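Local atomic coordinates of SPT6 (Antonospora locustae, PDB entry 2XP1), a protein that is a transcription elongation factor, probably also a histone chaperone, whose tandem SH2 domains enable interaction with RNA polymerase II. Residues S67-C72 with H76-D81; Y125-S130 with K165-F170; K18-N21 with N27-R30. All blocks are in the same frame, centred on the assembly; numbering follows the deposited sequence.

Contact 1: residues S67-C72 with H76-D81; sequences SEHYTC and HFEDID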
loop_
_atom_site.group_PDB
_atom_site.type_symbol
_atom_site.label_atom_id
_atom_site.label_comp_id
_atom_site.label_asym_id
_atom_site.label_seq_id
_atom_site.Cartn_x
_atom_site.Cartn_y
_atom_site.Cartn_z
ATOM N N SER A 67 16.832 -16.664 2.125
ATOM C CA SER A 67 17.062 -17.848 2.949
ATOM C C SER A 67 15.831 -18.515 3.588
ATOM O O SER A 67 15.771 -19.761 3.648
ATOM C CB SER A 67 18.129 -17.592 4.008
ATOM O OG SER A 67 18.428 -18.817 4.643
ATOM N N GLU A 68 14.876 -17.729 4.088
ATOM C CA GLU A 68 13.610 -18.323 4.529
ATOM C C GLU A 68 12.408 -17.692 3.848
ATOM O O GLU A 68 11.484 -18.401 3.401
ATOM C CB GLU A 68 13.451 -18.247 6.038
ATOM C CG GLU A 68 14.021 -19.432 6.789
ATOM C CD GLU A 68 14.034 -19.185 8.287
ATOM O OE1 GLU A 68 13.449 -18.151 8.711
ATOM O OE2 GLU A 68 14.616 -20.021 9.031
ATOM N N HIS A 69 12.437 -16.369 3.734
ATOM C CA HIS A 69 11.349 -15.635 3.100
ATOM C C HIS A 69 11.501 -15.419 1.591
ATOM O O HIS A 69 12.546 -15.644 1.006
ATOM C CB HIS A 69 11.150 -14.308 3.817
ATOM C CG HIS A 69 10.926 -14.458 5.295
ATOM N ND1 HIS A 69 11.945 -14.740 6.182
ATOM C CD2 HIS A 69 9.799 -14.343 6.046
ATOM C CE1 HIS A 69 11.458 -14.792 7.412
ATOM N NE2 HIS A 69 10.158 -14.551 7.357
ATOM N N TYR A 70 10.407 -15.004 0.976
ATOM C CA TYR A 70 10.387 -14.537 -0.390
ATOM C C TYR A 70 10.053 -13.034 -0.355
ATOM O O TYR A 70 9.539 -12.539 0.647
ATOM C CB TYR A 70 9.340 -15.344 -1.202
ATOM C CG TYR A 70 9.685 -16.833 -1.337
ATOM C CD1 TYR A 70 9.445 -17.732 -0.290
ATOM C CD2 TYR A 70 10.290 -17.321 -2.483
ATOM C CE1 TYR A 70 9.791 -19.079 -0.400
ATOM C CE2 TYR A 70 10.642 -18.660 -2.599
ATOM C CZ TYR A 70 10.377 -19.528 -1.564
ATOM O OH TYR A 70 10.743 -20.847 -1.684
ATOM N N THR A 71 10.362 -12.318 -1.440
ATOM C CA THR A 71 9.842 -10.975 -1.645
ATOM C C THR A 71 9.200 -10.880 -2.997
ATOM O O THR A 71 9.662 -11.495 -3.960
ATOM C CB THR A 71 10.913 -9.886 -1.571
ATOM O OG1 THR A 71 11.927 -10.173 -2.539
ATOM C CG2 THR A 71 11.490 -9.837 -0.210
ATOM N N CYS A 72 8.119 -10.112 -3.052
ATOM C CA CYS A 72 7.396 -9.850 -4.301
ATOM C C CYS A 72 6.783 -8.464 -4.187
ATOM O O CYS A 72 6.170 -8.132 -3.162
ATOM C CB CYS A 72 6.276 -10.861 -4.524
ATOM S SG CYS A 72 5.558 -10.729 -6.202
ATOM N N HIS A 76 7.101 -8.594 1.727
ATOM C CA HIS A 76 7.835 -9.725 2.212
ATOM C C HIS A 76 6.865 -10.875 2.499
ATOM O O HIS A 76 5.806 -10.606 3.037
ATOM C CB HIS A 76 8.500 -9.221 3.488
ATOM C CG HIS A 76 9.172 -10.277 4.281
ATOM N ND1 HIS A 76 8.558 -10.905 5.343
ATOM C CD2 HIS A 76 10.421 -10.792 4.199
ATOM C CE1 HIS A 76 9.403 -11.765 5.880
ATOM N NE2 HIS A 76 10.544 -11.705 5.215
ATOM N N PHE A 77 7.208 -12.128 2.169
ATOM C CA PHE A 77 6.308 -13.287 2.384
ATOM C C PHE A 77 6.976 -14.495 3.007
ATOM O O PHE A 77 8.059 -14.875 2.594
ATOM C CB PHE A 77 5.696 -13.711 1.051
ATOM C CG PHE A 77 5.053 -12.600 0.341
ATOM C CD1 PHE A 77 5.787 -11.810 -0.534
ATOM C CD2 PHE A 77 3.721 -12.277 0.605
ATOM C CE1 PHE A 77 5.193 -10.716 -1.188
ATOM C CE2 PHE A 77 3.089 -11.167 -0.047
ATOM C CZ PHE A 77 3.828 -10.403 -0.956
ATOM N N GLU A 78 6.320 -15.120 3.984
ATOM C CA GLU A 78 6.884 -16.309 4.654
ATOM C C GLU A 78 7.210 -17.442 3.674
ATOM O O GLU A 78 8.214 -18.127 3.861
ATOM C CB GLU A 78 5.984 -16.835 5.800
ATOM C CG GLU A 78 5.432 -15.795 6.798
ATOM C CD GLU A 78 6.490 -15.090 7.651
ATOM O OE1 GLU A 78 7.653 -15.542 7.671
ATOM O OE2 GLU A 78 6.148 -14.080 8.329
ATOM N N ASP A 79 6.384 -17.619 2.635
ATOM C CA ASP A 79 6.539 -18.692 1.650
ATOM C C ASP A 79 5.788 -18.368 0.365
ATOM O O ASP A 79 5.148 -17.330 0.275
ATOM C CB ASP A 79 6.065 -20.056 2.205
ATOM C CG ASP A 79 4.740 -19.977 2.975
ATOM O OD1 ASP A 79 3.733 -19.416 2.499
ATOM O OD2 ASP A 79 4.709 -20.508 4.103
ATOM N N ILE A 80 5.848 -19.249 -0.627
ATOM C CA ILE A 80 5.112 -18.998 -1.865
ATOM C C ILE A 80 3.594 -18.985 -1.656
ATOM O O ILE A 80 2.906 -18.105 -2.188
ATOM C CB ILE A 80 5.585 -19.893 -3.009
ATOM C CG1 ILE A 80 6.765 -19.247 -3.723
ATOM C CG2 ILE A 80 4.507 -20.104 -4.072
ATOM C CD1 ILE A 80 7.610 -20.254 -4.388
ATOM N N ASP A 81 3.077 -19.937 -0.870
ATOM C CA ASP A 81 1.638 -19.985 -0.529
ATOM C C ASP A 81 1.153 -18.633 -0.034
ATOM O O ASP A 81 0.083 -18.197 -0.417
ATOM C CB ASP A 81 1.360 -21.009 0.595
ATOM C CG ASP A 81 1.305 -22.449 0.101
ATOM O OD1 ASP A 81 1.572 -22.706 -1.087
ATOM O OD2 ASP A 81 1.000 -23.325 0.942
#
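Y70 and F77 face each other across two short strands and share a pair of backbone hydrogen bonds. Y70 N donates to F77 O at 2.9 Å, with a nearly straight N-H...O angle of 172°. F77 N returns the bond to Y70 O at 2.8 Å. The next pair, T71 and H76, is non-hydrogen-bonded, with CA atoms 4.5 Å apart.

The apolar contacts lie on the face that holds Y70 and F77. I80 lays CG1 over the centre of the Y70 ring, 4.1 Å from the ring centroid, a CH-pi contact. D79 CA approaches the same ring obliquely. F77 CE1 packs 3.5 Å from C72 CB, while C72 O lies near the plane at the ring edge. V83 and V86 of helix 80-100 also pack on the F77 side chain.

This is the small antiparallel hairpin that follows the main strands of an SH2 fold and leads into its long second helix, here 80-100. D79 is the N-cap of that helix, and its OD1 accepts from E82 N. At the far end of the Y70 ring, OH is hydrogen-bonded to E65.

H69 and H76 lie close to the second subunit, with E78 beside H69. The E78 chain bends at CB-CG (chi2 -65°), which brings its carboxylate back beside the H69 ring. H69 NE2 and E78 OE1 are 2.7 Å apart, with the ring and carboxylate planes 58° from each other. The modelled approach of the H69 and H76 rings is too close and is doubtful. H66 of the second subunit stacks on H69, and H76 makes backbone hydrogen bonds to that subunit. Replacing H69 by an alanine is likely to leave H66 of the second subunit without its stacking partner and E78 without the imidazole beside it.

Contact 2: residues Y125-S130 with K165-F170; sequences YAFYFS and KDIDSF. With SO4 (sulfate ion), chain C.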
loop_
_atom_site.group_PDB
_atom_site.type_symbol
_atom_site.label_atom_id
_atom_site.label_comp_id
_atom_site.label_asym_id
_atom_site.label_seq_id
_atom_site.Cartn_x
_atom_site.Cartn_y
_atom_site.Cartn_z
ATOM N N TYR A 125 -17.638 6.959 -21.168
ATOM C CA TYR A 125 -16.388 6.416 -20.707
ATOM C C TYR A 125 -16.403 4.936 -20.753
ATOM O O TYR A 125 -17.463 4.332 -20.675
ATOM C CB TYR A 125 -16.090 6.878 -19.294
ATOM C CG TYR A 125 -17.134 6.516 -18.272
ATOM C CD1 TYR A 125 -16.990 5.374 -17.483
ATOM C CD2 TYR A 125 -18.276 7.308 -18.091
ATOM C CE1 TYR A 125 -17.947 5.044 -16.513
ATOM C CE2 TYR A 125 -19.236 6.984 -17.138
ATOM C CZ TYR A 125 -19.054 5.849 -16.342
ATOM O OH TYR A 125 -20.001 5.508 -15.394
ATOM N N ALA A 126 -15.213 4.349 -20.863
ATOM C CA ALA A 126 -15.102 2.908 -21.013
ATOM C C ALA A 126 -13.904 2.468 -20.268
ATOM O O ALA A 126 -13.053 3.294 -19.961
ATOM C CB ALA A 126 -14.981 2.534 -22.486
ATOM N N PHE A 127 -13.826 1.175 -19.964
ATOM C CA PHE A 127 -12.620 0.617 -19.330
ATOM C C PHE A 127 -12.155 -0.590 -20.118
ATOM O O PHE A 127 -12.964 -1.376 -20.544
ATOM C CB PHE A 127 -12.871 0.145 -17.895
ATOM C CG PHE A 127 -13.208 1.222 -16.944
ATOM C CD1 PHE A 127 -14.533 1.664 -16.814
ATOM C CD2 PHE A 127 -12.224 1.763 -16.128
ATOM C CE1 PHE A 127 -14.880 2.662 -15.921
ATOM C CE2 PHE A 127 -12.529 2.766 -15.214
ATOM C CZ PHE A 127 -13.895 3.230 -15.100
ATOM N N TYR A 128 -10.837 -0.718 -20.279
ATOM C CA TYR A 128 -10.208 -1.875 -20.887
ATOM C C TYR A 128 -8.786 -2.024 -20.364
ATOM O O TYR A 128 -8.180 -1.049 -19.942
ATOM C CB TYR A 128 -10.229 -1.767 -22.403
ATOM C CG TYR A 128 -9.725 -0.459 -23.004
ATOM C CD1 TYR A 128 -8.383 -0.317 -23.396
ATOM C CD2 TYR A 128 -10.596 0.614 -23.226
ATOM C CE1 TYR A 128 -7.921 0.857 -23.967
ATOM C CE2 TYR A 128 -10.140 1.800 -23.799
ATOM C CZ TYR A 128 -8.802 1.904 -24.161
ATOM O OH TYR A 128 -8.337 3.060 -24.722
ATOM N N PHE A 129 -8.265 -3.245 -20.350
ATOM C CA PHE A 129 -6.903 -3.458 -19.861
ATOM C C PHE A 129 -5.955 -2.924 -20.873
ATOM O O PHE A 129 -6.212 -3.040 -22.060
ATOM C CB PHE A 129 -6.612 -4.938 -19.641
ATOM C CG PHE A 129 -7.237 -5.459 -18.402
ATOM C CD1 PHE A 129 -8.220 -6.405 -18.465
ATOM C CD2 PHE A 129 -6.881 -4.956 -17.173
ATOM C CE1 PHE A 129 -8.809 -6.880 -17.320
ATOM C CE2 PHE A 129 -7.499 -5.404 -16.041
ATOM C CZ PHE A 129 -8.479 -6.378 -16.128
ATOM N N SER A 130 -4.868 -2.348 -20.369
ATOM C CA SER A 130 -3.775 -1.820 -21.192
ATOM C C SER A 130 -2.931 -2.962 -21.712
ATOM O O SER A 130 -2.560 -3.860 -20.942
ATOM C CB SER A 130 -2.845 -0.906 -20.347
ATOM O OG SER A 130 -1.744 -0.425 -21.143
ATOM N N LYS A 165 -11.681 0.096 -4.046
ATOM C CA LYS A 165 -12.031 -1.330 -4.082
ATOM C C LYS A 165 -12.563 -1.815 -5.450
ATOM O O LYS A 165 -12.351 -2.971 -5.828
ATOM C CB LYS A 165 -12.967 -1.721 -2.917
ATOM C CG LYS A 165 -14.353 -1.116 -2.889
ATOM C CD LYS A 165 -15.262 -2.036 -2.075
ATOM C CE LYS A 165 -16.674 -1.494 -1.883
ATOM N NZ LYS A 165 -17.450 -2.329 -0.918
ATOM N N ASP A 166 -13.209 -0.915 -6.197
ATOM C CA ASP A 166 -13.871 -1.262 -7.461
ATOM C C ASP A 166 -14.071 -0.039 -8.353
ATOM O O ASP A 166 -13.919 1.106 -7.903
ATOM C CB ASP A 166 -15.229 -1.992 -7.216
ATOM C CG ASP A 166 -16.238 -1.161 -6.389
ATOM O OD1 ASP A 166 -16.073 0.078 -6.241
ATOM O OD2 ASP A 166 -17.230 -1.755 -5.879
ATOM N N ILE A 167 -14.434 -0.288 -9.609
ATOM C CA ILE A 167 -14.672 0.750 -10.620
ATOM C C ILE A 167 -15.696 1.819 -10.194
ATOM O O ILE A 167 -15.510 3.068 -10.438
ATOM C CB ILE A 167 -15.112 0.078 -11.935
ATOM C CG1 ILE A 167 -13.921 -0.681 -12.564
ATOM C CG2 ILE A 167 -15.793 1.073 -12.899
ATOM C CD1 ILE A 167 -14.283 -1.381 -13.871
ATOM N N ASP A 168 -16.768 1.310 -9.564
ATOM C CA ASP A 168 -17.878 2.111 -9.096
ATOM C C ASP A 168 -17.464 3.296 -8.236
ATOM O O ASP A 168 -17.902 4.446 -8.498
ATOM C CB ASP A 168 -18.894 1.236 -8.347
ATOM C CG ASP A 168 -20.098 0.914 -9.193
ATOM O OD1 ASP A 168 -20.142 1.427 -10.338
ATOM O OD2 ASP A 168 -20.988 0.160 -8.719
ATOM N N SER A 169 -16.640 3.009 -7.214
ATOM C CA SER A 169 -16.188 4.049 -6.285
ATOM C C SER A 169 -15.202 4.953 -6.997
ATOM O O SER A 169 -15.247 6.196 -6.795
ATOM C CB SER A 169 -15.647 3.509 -4.939
ATOM O OG SER A 169 -15.007 2.250 -5.029
ATOM N N PHE A 170 -14.365 4.339 -7.854
ATOM C CA PHE A 170 -13.482 5.116 -8.729
ATOM C C PHE A 170 -14.280 6.115 -9.572
ATOM O O PHE A 170 -13.970 7.320 -9.582
ATOM C CB PHE A 170 -12.590 4.255 -9.649
ATOM C CG PHE A 170 -11.947 5.057 -10.744
ATOM C CD1 PHE A 170 -10.849 5.877 -10.472
ATOM C CD2 PHE A 170 -12.473 5.046 -12.024
ATOM C CE1 PHE A 170 -10.277 6.654 -11.452
ATOM C CE2 PHE A 170 -11.906 5.824 -13.026
ATOM C CZ PHE A 170 -10.791 6.627 -12.734
HETATM S S SO4 C . -3.038 1.096 -23.958
HETATM O O1 SO4 C . -2.870 1.996 -25.104
HETATM O O2 SO4 C . -2.737 -0.278 -24.386
HETATM O O3 SO4 C . -4.409 1.141 -23.466
HETATM O O4 SO4 C . -2.147 1.516 -22.886
#
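F127, I167 and F170 meet in the hydrophobic core of the second SH2 domain, where strand 124-129 faces the C-terminal helix. I167 comes over one face of the F127 ring. Its CD1 is 4.3 Å from the ring centroid and offset toward the rim, a CH-pi contact. The other branch, CG2, touches F127 CE1 at 3.5 Å. Both branches reach the ring because CG1 lies beside the backbone N (chi1 -70°) while CG2 lies anti to it.

F170 meets F127 at the ring edge instead. F170 CE2 is 3.8 Å from F127 CE2, and the two side chains cross at a slant. F170 also has edge-to-face partners in F139, Y159 and F164, so the contact belongs to a larger aromatic cluster.

The helix start is held by D166, its N-cap. D166 OD1 accepts from S169 OG at 2.7 Å and from S169 N at 3.1 Å, and the two donors come from opposite faces of the carboxylate plane.

S130 OG donates to O4 of a sulfate ion, probably from the crystallisation liquor, at 2.6 Å, and Y128 CE1 lies near sulfate O3. T138, Y150 and the backbone N atoms of R131 and K132 also hold the ion. Its place, at the end of this strand and the start of the next loop, is consistent with the phosphate-binding position of SH2 domains.

Contact 3: residues K18-N21 with N27-R30; sequences KNFN and NYLR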
loop_
_atom_site.group_PDB
_atom_site.type_symbol
_atom_site.label_atom_id
_atom_site.label_comp_id
_atom_site.label_asym_id
_atom_site.label_seq_id
_atom_site.Cartn_x
_atom_site.Cartn_y
_atom_site.Cartn_z
ATOM N N LYS A 18 6.172 -23.971 -12.672
ATOM C CA LYS A 18 6.227 -24.584 -13.992
ATOM C C LYS A 18 7.548 -24.191 -14.635
ATOM O O LYS A 18 7.989 -23.033 -14.551
ATOM C CB LYS A 18 5.062 -24.125 -14.875
ATOM C CG LYS A 18 3.644 -24.487 -14.356
ATOM C CD LYS A 18 3.028 -25.722 -15.044
ATOM C CE LYS A 18 1.529 -25.927 -14.730
ATOM N NZ LYS A 18 1.230 -26.102 -13.237
ATOM N N ASN A 19 8.186 -25.170 -15.260
ATOM C CA ASN A 19 9.442 -24.953 -15.929
ATOM C C ASN A 19 9.159 -24.356 -17.293
ATOM O O ASN A 19 9.291 -25.034 -18.301
ATOM C CB ASN A 19 10.217 -26.288 -16.038
ATOM C CG ASN A 19 11.615 -26.127 -16.690
ATOM O OD1 ASN A 19 12.285 -25.090 -16.515
ATOM N ND2 ASN A 19 12.050 -27.157 -17.453
ATOM N N PHE A 20 8.717 -23.106 -17.326
ATOM C CA PHE A 20 8.402 -22.417 -18.586
ATOM C C PHE A 20 9.202 -21.149 -18.702
ATOM O O PHE A 20 9.542 -20.534 -17.701
ATOM C CB PHE A 20 6.943 -21.948 -18.604
ATOM C CG PHE A 20 5.916 -23.050 -18.655
ATOM C CD1 PHE A 20 6.207 -24.295 -19.189
ATOM C CD2 PHE A 20 4.634 -22.812 -18.204
ATOM C CE1 PHE A 20 5.229 -25.279 -19.246
ATOM C CE2 PHE A 20 3.658 -23.783 -18.268
ATOM C CZ PHE A 20 3.951 -25.015 -18.780
ATOM N N ASN A 21 9.429 -20.709 -19.930
ATOM C CA ASN A 21 9.938 -19.367 -20.196
ATOM C C ASN A 21 8.741 -18.445 -20.363
ATOM O O ASN A 21 7.600 -18.872 -20.156
ATOM C CB ASN A 21 10.822 -19.380 -21.475
ATOM C CG ASN A 21 10.057 -19.807 -22.714
ATOM O OD1 ASN A 21 8.829 -19.656 -22.789
ATOM N ND2 ASN A 21 10.778 -20.341 -23.701
ATOM N N ASN A 27 1.610 -18.942 -23.521
ATOM C CA ASN A 27 0.964 -20.019 -24.296
ATOM C C ASN A 27 0.106 -20.914 -23.443
ATOM O O ASN A 27 -1.078 -21.122 -23.739
ATOM C CB ASN A 27 1.974 -20.882 -25.028
ATOM C CG ASN A 27 1.922 -20.664 -26.495
ATOM O OD1 ASN A 27 1.235 -19.757 -26.961
ATOM N ND2 ASN A 27 2.623 -21.495 -27.249
ATOM N N TYR A 28 0.719 -21.445 -22.387
ATOM C CA TYR A 28 0.042 -22.363 -21.520
ATOM C C TYR A 28 -1.155 -21.682 -20.896
ATOM O O TYR A 28 -2.220 -22.285 -20.800
ATOM C CB TYR A 28 0.984 -22.859 -20.445
ATOM C CG TYR A 28 0.291 -23.652 -19.369
ATOM C CD1 TYR A 28 0.032 -25.033 -19.530
ATOM C CD2 TYR A 28 -0.109 -23.035 -18.192
ATOM C CE1 TYR A 28 -0.608 -25.764 -18.521
ATOM C CE2 TYR A 28 -0.745 -23.744 -17.183
ATOM C CZ TYR A 28 -0.984 -25.110 -17.348
ATOM O OH TYR A 28 -1.613 -25.775 -16.332
ATOM N N LEU A 29 -0.989 -20.432 -20.479
ATOM C CA LEU A 29 -2.095 -19.705 -19.895
ATOM C C LEU A 29 -3.166 -19.349 -20.939
ATOM O O LEU A 29 -4.346 -19.260 -20.598
ATOM C CB LEU A 29 -1.613 -18.451 -19.140
ATOM C CG LEU A 29 -0.730 -18.616 -17.883
ATOM C CD1 LEU A 29 -0.273 -17.294 -17.284
ATOM C CD2 LEU A 29 -1.420 -19.422 -16.788
ATOM N N ARG A 30 -2.768 -19.102 -22.188
ATOM C CA ARG A 30 -3.741 -18.730 -23.235
ATOM C C ARG A 30 -4.816 -19.812 -23.324
ATOM O O ARG A 30 -6.008 -19.499 -23.392
ATOM C CB ARG A 30 -3.098 -18.553 -24.631
ATOM C CG ARG A 30 -2.657 -17.127 -25.001
ATOM C CD ARG A 30 -1.802 -17.093 -26.295
ATOM N NE ARG A 30 -0.863 -15.958 -26.306
ATOM C CZ ARG A 30 0.472 -16.053 -26.337
ATOM N NH1 ARG A 30 1.068 -17.240 -26.381
ATOM N NH2 ARG A 30 1.228 -14.955 -26.321
#
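F20 and Y28 form the tight part of this contact. F20 CE2 presses on the root of the Y28 side chain, 3.5 Å from Y28 CG and 3.6 Å from Y28 CB. The two side chains cross at about a right angle. The ring planes are 48° apart, with centroids 5.3 Å from each other, so the pair is oblique. Y28 has CG anti to its backbone N (chi1 171°), which swings the ring off the helix toward the loop. L37 of strand 36-40 touches both side chains from the sheet.

K18 adds a lighter touch at the other end of Y28. Its CE lies 3.5 Å from Y28 OH. The lysine chain bends at chi2 and chi4, and its CB sits 3.6 Å above the plane of the F20 ring, offset toward the rim. The hydroxyl of Y28 has its polar partner in D34.

These residues belong to the start of the first SH2 domain, where the short strand 17-18 passes by a loop into the first helix, 22-31. N19 is the centre of an inverse gamma turn in that loop. N21 is the N-cap of the helix, with OD1 accepting from E24 N. K18 is backbone-bonded to I38, which pairs the short strand 17-18 with strand 36-40 just before the loop.

The loose part is at N27 and R30, which are exposed and do not touch the loop; R30 also packs on F58. R30 NH1 gives a weak bond to N27 OD1, 2.6 Å long but bent to 122°. The ion pair of R30 with E26 is long and weak.

Overall arrangement
From the N terminus, contact 3 comes first and joins the loop after strand 17-18 to helix 22-31. The chain then builds the central strands of the first SH2 domain. Contact 1 follows, closing the hairpin 70-72/75-77 and leading into helix 80-100. That long helix runs toward the second domain. Contact 2 closes last and spans the greatest sequence distance, bringing strand 124-129 to helix 167-175. The three contacts follow in series; none nests or crosses. Contacts 1 and 3 have centres about 22 Å apart. Contact 2 lies on the opposite side of the chain's centre from both, its centre about 31 Å from that of contact 1.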